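Local coordinates for GPI-anchored protein LLG1 (PDB 6A5D) that probably acts as a GPI-anchored co-receptor that helps a receptor kinase complex perceive secreted RALF peptides at the plant cell surface, at residues A[92-97]-A[102-107]. Sequence-based numbering, arbitrary orientation.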
ATOM      1  N   LEU A  92      -7.446  -4.651   2.528  1.00  9.96           N
ATOM      2  CA  LEU A  92      -6.680  -5.788   3.048  1.00 10.00           C
ATOM      3  C   LEU A  92      -5.416  -5.322   3.771  1.00 10.16           C
ATOM      4  O   LEU A  92      -5.196  -5.648   4.941  1.00 10.53           O
ATOM      5  CB  LEU A  92      -6.315  -6.750   1.916  1.00 30.00           C
ATOM      6  CG  LEU A  92      -5.451  -7.955   2.302  1.00 30.00           C
ATOM      7  CD1 LEU A  92      -6.188  -8.849   3.287  1.00 30.00           C
ATOM      8  CD2 LEU A  92      -5.037  -8.738   1.067  1.00 30.00           C
ATOM      9  N   PHE A  93      -4.571  -4.548   3.045  1.00 10.33           N
ATOM     10  CA  PHE A  93      -3.287  -4.148   3.612  1.00  9.50           C
ATOM     11  C   PHE A  93      -3.466  -3.193   4.775  1.00 11.44           C
ATOM     12  O   PHE A  93      -2.778  -3.315   5.794  1.00  8.10           O
ATOM     13  CB  PHE A  93      -2.393  -3.554   2.522  1.00 10.18           C
ATOM     14  CG  PHE A  93      -2.092  -4.532   1.451  1.00  9.51           C
ATOM     15  CD1 PHE A  93      -1.150  -5.521   1.658  1.00 10.88           C
ATOM     16  CD2 PHE A  93      -2.813  -4.540   0.277  1.00 10.33           C
ATOM     17  CE1 PHE A  93      -0.898  -6.477   0.686  1.00  9.68           C
ATOM     18  CE2 PHE A  93      -2.570  -5.489  -0.704  1.00 10.57           C
ATOM     19  CZ  PHE A  93      -1.622  -6.471  -0.498  1.00 11.20           C
ATOM     20  N   ALA A  94      -4.398  -2.248   4.652  1.00  9.84           N
ATOM     21  CA  ALA A  94      -4.709  -1.379   5.778  1.00 10.93           C
ATOM     22  C   ALA A  94      -5.107  -2.193   7.005  1.00 10.92           C
ATOM     23  O   ALA A  94      -4.609  -1.955   8.115  1.00 12.11           O
ATOM     24  CB  ALA A  94      -5.833  -0.425   5.382  1.00 14.33           C
ATOM     25  N   ASN A  95      -5.980  -3.188   6.821  1.00 12.68           N
ATOM     26  CA  ASN A  95      -6.423  -4.020   7.940  1.00 11.03           C
ATOM     27  C   ASN A  95      -5.267  -4.823   8.509  1.00 12.46           C
ATOM     28  O   ASN A  95      -5.057  -4.846   9.729  1.00 10.40           O
ATOM     29  CB  ASN A  95      -7.535  -4.969   7.484  1.00 12.22           C
ATOM     30  CG  ASN A  95      -8.845  -4.256   7.239  1.00 18.57           C
ATOM     31  OD1 ASN A  95      -9.052  -3.141   7.701  1.00 17.42           O
ATOM     32  ND2 ASN A  95      -9.750  -4.914   6.520  1.00 25.52           N
ATOM     33  N   GLN A  96      -4.504  -5.497   7.634  1.00 12.54           N
ATOM     34  CA  GLN A  96      -3.398  -6.328   8.110  1.00 11.06           C
ATOM     35  C   GLN A  96      -2.361  -5.509   8.866  1.00 10.97           C
ATOM     36  O   GLN A  96      -1.874  -5.934   9.921  1.00  9.73           O
ATOM     37  CB  GLN A  96      -2.698  -7.050   6.955  1.00 11.19           C
ATOM     38  CG  GLN A  96      -3.555  -8.011   6.163  1.00 11.23           C
ATOM     39  CD  GLN A  96      -2.914  -8.360   4.837  1.00 11.51           C
ATOM     40  OE1 GLN A  96      -2.349  -7.481   4.155  1.00 13.85           O
ATOM     41  NE2 GLN A  96      -2.981  -9.641   4.457  1.00 12.43           N
ATOM     42  N   CYS A  97      -1.990  -4.334   8.339  1.00  9.91           N
ATOM     43  CA  CYS A  97      -0.975  -3.534   9.011  1.00 10.37           C
ATOM     44  C   CYS A  97      -1.503  -3.012  10.342  1.00 11.26           C
ATOM     45  O   CYS A  97      -0.760  -2.948  11.329  1.00  9.68           O
ATOM     46  CB  CYS A  97      -0.519  -2.383   8.109  1.00 10.32           C
ATOM     47  SG  CYS A  97       0.537  -2.862   6.739  1.00 10.20           S
ATOM     48  N   GLU A 102       3.280  -2.460  14.420  1.00 15.88           N
ATOM     49  CA  GLU A 102       3.660  -1.137  13.947  1.00 15.44           C
ATOM     50  C   GLU A 102       2.514  -0.386  13.291  1.00 14.24           C
ATOM     51  O   GLU A 102       2.727   0.726  12.800  1.00 12.75           O
ATOM     52  CB  GLU A 102       4.853  -1.236  13.002  1.00 15.30           C
ATOM     53  CG  GLU A 102       6.094  -1.810  13.660  1.00 17.47           C
ATOM     54  CD  GLU A 102       6.102  -3.323  13.673  1.00 17.70           C
ATOM     55  OE1 GLU A 102       5.457  -3.937  12.794  1.00 19.84           O
ATOM     56  OE2 GLU A 102       6.762  -3.904  14.562  1.00 21.08           O
ATOM     57  N   GLY A 103       1.310  -0.963  13.255  1.00 10.62           N
ATOM     58  CA  GLY A 103       0.206  -0.283  12.604  1.00 10.05           C
ATOM     59  C   GLY A 103       0.559   0.031  11.165  1.00 12.29           C
ATOM     60  O   GLY A 103       1.213  -0.761  10.471  1.00 10.97           O
ATOM     61  N   LEU A 104       0.160   1.222  10.719  1.00 11.50           N
ATOM     62  CA  LEU A 104       0.465   1.691   9.373  1.00 11.30           C
ATOM     63  C   LEU A 104       1.712   2.575   9.328  1.00 13.11           C
ATOM     64  O   LEU A 104       1.932   3.278   8.335  1.00 13.43           O
ATOM     65  CB  LEU A 104      -0.758   2.380   8.753  1.00 13.21           C
ATOM     66  CG  LEU A 104      -1.751   1.411   8.093  1.00 10.40           C
ATOM     67  CD1 LEU A 104      -3.089   2.095   7.873  1.00 13.78           C
ATOM     68  CD2 LEU A 104      -1.170   0.919   6.768  1.00 13.21           C
ATOM     69  N   GLU A 105       2.546   2.521  10.367  1.00 12.18           N
ATOM     70  CA  GLU A 105       3.748   3.349  10.429  1.00 13.39           C
ATOM     71  C   GLU A 105       4.880   2.750   9.598  1.00 13.25           C
ATOM     72  O   GLU A 105       5.217   1.568   9.730  1.00 13.81           O
ATOM     73  CB  GLU A 105       4.199   3.510  11.884  1.00 14.87           C
ATOM     74  CG  GLU A 105       5.465   4.335  12.053  1.00 20.57           C
ATOM     75  CD  GLU A 105       5.774   4.663  13.509  1.00 27.01           C
ATOM     76  OE1 GLU A 105       5.666   3.754  14.360  1.00 34.90           O
ATOM     77  OE2 GLU A 105       6.150   5.821  13.791  1.00 30.17           O
ATOM     78  N   CYS A 106       5.475   3.582   8.750  1.00 14.04           N
ATOM     79  CA  CYS A 106       6.682   3.203   8.036  1.00 12.36           C
ATOM     80  C   CYS A 106       7.868   3.223   8.994  1.00 16.81           C
ATOM     81  O   CYS A 106       7.893   4.009   9.944  1.00 15.79           O
ATOM     82  CB  CYS A 106       6.927   4.184   6.903  1.00 12.19           C
ATOM     83  SG  CYS A 106       5.744   3.976   5.560  1.00 13.18           S
ATOM     84  N   PRO A 107       8.862   2.363   8.773  1.00 13.55           N
ATOM     85  CA  PRO A 107       9.979   2.288   9.730  1.00 17.35           C
ATOM     86  C   PRO A 107      10.734   3.595   9.882  1.00 18.09           C
ATOM     87  O   PRO A 107      11.264   3.864  10.968  1.00 18.24           O
ATOM     88  CB  PRO A 107      10.857   1.148   9.187  1.00 18.38           C
ATOM     89  CG  PRO A 107      10.357   0.858   7.821  1.00 16.27           C
ATOM     90  CD  PRO A 107       8.942   1.327   7.730  1.00 14.73           C
TER
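Leu-104 reaches from the loop after helix 92-99 to the helix flank made by Ala-94 and Cys-97, one turn apart. Its two methyls divide the work: CD2 lies 3.6 Å from Cys-97 CB, with SG a little farther off at 4.1 Å, while CD1 comes only loosely to Ala-94, 4.5 Å from its CB and 4.3 Å from its O. With CD1 anti to CA (chi2 164°), CD1 runs on to Ala-94 while CD2 turns to Cys-97; the small methyl of Ala-94 probably lets the leucine approach the helix backbone. The backbone of Cys-97 points CB at the loop, and chi1 (-74°), with SG anti to the carbonyl carbon and beside the backbone N, then carries the sulfur to its disulfide with Cys-53 of helix 49-60. The chain comes back to the helix through a type II' beta turn, Glu-102 to Glu-105, closed by Glu-105 N to Glu-102 O at 3.0 Å. Gly-103 suits the second position of this turn, where phi is positive. Its CA lies within 3.1 Å of Cys-97 O, a CA-H...O contact bent to 123° at the hydrogen. No conventional hydrogen bond joins the two segments; the carbonyl oxygens of Cys-97 and Gly-103 lie 3.1 Å apart, both acceptors, and Gly-103 O also comes 3.3 Å from Cys-97 CB. Lys-57 NZ, from helix 49-60, hydrogen-bonds to the oxygens of Gly-103 and Glu-105, and its charge would probably offset part of the repulsion between the two close carbonyl oxygens. Farther along the loop, Cys-106 is tied by a second disulfide to Cys-61, just beyond that same helix.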